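Local coordinates for protein AlyGC (Glaciecola chathamensis, PDB 5GKD) that cleaves alginate as a lyase of polysaccharide lyase family 6, probably by beta-elimination, at residues M640-F645 and M670-F675. Residues are numbered along the deposited sequence; the frame is centred on the assembly and turned at random.
Sequences MNNNIF and MTTNEF
Asn643 and Asn673 lie side by side at the same bend of two successive coils, their carboxamides pointing the same way with planes only 3° apart. With Asn697 they form a three-rung asparagine ladder. Asn643 ND2 donates to Asn673 OD1 at 2.9 Å, and the same oxygen takes Asn643 N at 3.0 Å from the opposite face of its plane, so that one buried acceptor is gripped twice. In both residues CG stands beside the backbone N and anti to the carbonyl carbon, and near-equal chi2 values (about -75°) set the amide planes almost parallel. Asn673 ND2 then reaches back to Met640 O over 3.0 Å; that carbonyl receives it from above its plane while accepting Thr671 N within the plane. The ladder continues to Asn697, whose OD1 takes Asn673 ND2; on the other side Asn643 is held by the backbone, its ND2 on Ile609 O and its OD1 on Ser612 N. Asn642 and Thr672, both in the left-handed helical backbone conformation, make the corner itself and stay on the outer side, where Asn642 OD1 touches Thr672 CG2 at 3.3 Å.

Beyond the bend, Phe645 and Phe675 point inward together. Phe645 CD2 sits 3.4 Å above one face of the Phe675 ring, offset toward its rim, although the planes meet obliquely at 49°; Phe699 continues the aromatic row. On the outward face Ile644 CG1 lies 3.9 Å from Glu674 CD. Parallel strands, inward aromatic rows and an asparagine ladder at a turn are hallmarks of the right-handed parallel beta-helix of pectate-lyase-like proteins, here in the C-terminal half of the chain.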
# COMPACT_ATOMS: atom_id res chain seq x y z
N MET A 640 -0.80 17.67 -22.85
CA MET A 640 0.61 17.63 -23.24
C MET A 640 0.81 18.37 -24.55
O MET A 640 0.31 17.94 -25.59
CB MET A 640 1.10 16.19 -23.34
CG MET A 640 1.02 15.45 -22.04
SD MET A 640 2.01 13.97 -22.00
CE MET A 640 1.62 13.39 -20.32
N ASN A 641 1.58 19.46 -24.50
CA ASN A 641 1.75 20.35 -25.63
C ASN A 641 3.21 20.72 -25.82
O ASN A 641 3.92 21.00 -24.85
CB ASN A 641 0.96 21.66 -25.46
CG ASN A 641 -0.50 21.42 -25.21
OD1 ASN A 641 -1.11 20.52 -25.79
ND2 ASN A 641 -1.08 22.23 -24.34
N ASN A 642 3.63 20.76 -27.09
CA ASN A 642 4.88 21.41 -27.47
C ASN A 642 6.09 20.69 -26.89
O ASN A 642 7.09 21.32 -26.56
CB ASN A 642 4.88 22.89 -27.07
CG ASN A 642 3.86 23.69 -27.84
OD1 ASN A 642 4.11 24.04 -28.99
ND2 ASN A 642 2.68 23.97 -27.24
N ASN A 643 6.00 19.37 -26.76
CA ASN A 643 7.10 18.57 -26.25
C ASN A 643 7.79 17.84 -27.39
O ASN A 643 7.22 17.62 -28.45
CB ASN A 643 6.62 17.53 -25.21
CG ASN A 643 5.79 18.14 -24.10
OD1 ASN A 643 6.31 18.80 -23.20
ND2 ASN A 643 4.50 17.91 -24.16
N ILE A 644 9.02 17.43 -27.13
CA ILE A 644 9.77 16.56 -28.02
C ILE A 644 10.09 15.29 -27.26
O ILE A 644 10.75 15.35 -26.21
CB ILE A 644 11.05 17.23 -28.55
CG1 ILE A 644 10.70 18.44 -29.41
CG2 ILE A 644 11.90 16.24 -29.33
CD1 ILE A 644 10.51 19.72 -28.62
N PHE A 645 9.62 14.16 -27.76
CA PHE A 645 9.86 12.86 -27.15
C PHE A 645 10.68 12.02 -28.12
O PHE A 645 10.24 11.76 -29.24
CB PHE A 645 8.53 12.15 -26.83
CG PHE A 645 7.52 12.98 -26.05
CD1 PHE A 645 7.76 13.37 -24.74
CD2 PHE A 645 6.29 13.30 -26.61
CE1 PHE A 645 6.81 14.09 -24.01
CE2 PHE A 645 5.34 14.03 -25.90
CZ PHE A 645 5.60 14.42 -24.59
N MET A 670 -3.45 16.54 -26.64
CA MET A 670 -2.06 16.39 -27.07
C MET A 670 -1.85 17.20 -28.35
O MET A 670 -2.43 16.88 -29.39
CB MET A 670 -1.70 14.93 -27.31
CG MET A 670 -1.14 14.17 -26.10
SD MET A 670 -2.36 13.83 -24.82
CE MET A 670 -3.70 13.27 -25.80
N THR A 671 -0.98 18.20 -28.28
CA THR A 671 -0.91 19.27 -29.27
C THR A 671 0.54 19.63 -29.55
O THR A 671 1.31 19.85 -28.62
CB THR A 671 -1.70 20.48 -28.75
OG1 THR A 671 -3.03 20.47 -29.30
CG2 THR A 671 -1.02 21.80 -29.05
N THR A 672 0.92 19.64 -30.83
CA THR A 672 2.18 20.23 -31.26
C THR A 672 3.39 19.51 -30.64
O THR A 672 4.39 20.13 -30.30
CB THR A 672 2.22 21.73 -30.95
OG1 THR A 672 0.96 22.31 -31.27
CG2 THR A 672 3.27 22.45 -31.77
N ASN A 673 3.29 18.20 -30.49
CA ASN A 673 4.40 17.42 -29.98
C ASN A 673 5.11 16.73 -31.13
O ASN A 673 4.58 16.60 -32.23
CB ASN A 673 3.93 16.35 -28.98
CG ASN A 673 3.09 16.92 -27.84
OD1 ASN A 673 3.61 17.53 -26.91
ND2 ASN A 673 1.78 16.70 -27.90
N GLU A 674 6.33 16.26 -30.86
CA GLU A 674 7.03 15.32 -31.72
C GLU A 674 7.22 14.00 -30.97
O GLU A 674 7.77 13.98 -29.86
CB GLU A 674 8.40 15.87 -32.14
CG GLU A 674 8.39 17.24 -32.80
CD GLU A 674 9.80 17.73 -33.13
OE1 GLU A 674 10.74 16.90 -33.15
OE2 GLU A 674 9.97 18.95 -33.35
N PHE A 675 6.76 12.91 -31.58
CA PHE A 675 6.99 11.56 -31.07
C PHE A 675 7.92 10.87 -32.06
O PHE A 675 7.47 10.33 -33.08
CB PHE A 675 5.69 10.79 -30.91
CG PHE A 675 4.82 11.25 -29.76
CD1 PHE A 675 4.01 12.37 -29.90
CD2 PHE A 675 4.76 10.52 -28.58
CE1 PHE A 675 3.20 12.79 -28.86
CE2 PHE A 675 3.94 10.94 -27.53
CZ PHE A 675 3.16 12.07 -27.68
O HOH W 1 7.28 20.42 -30.34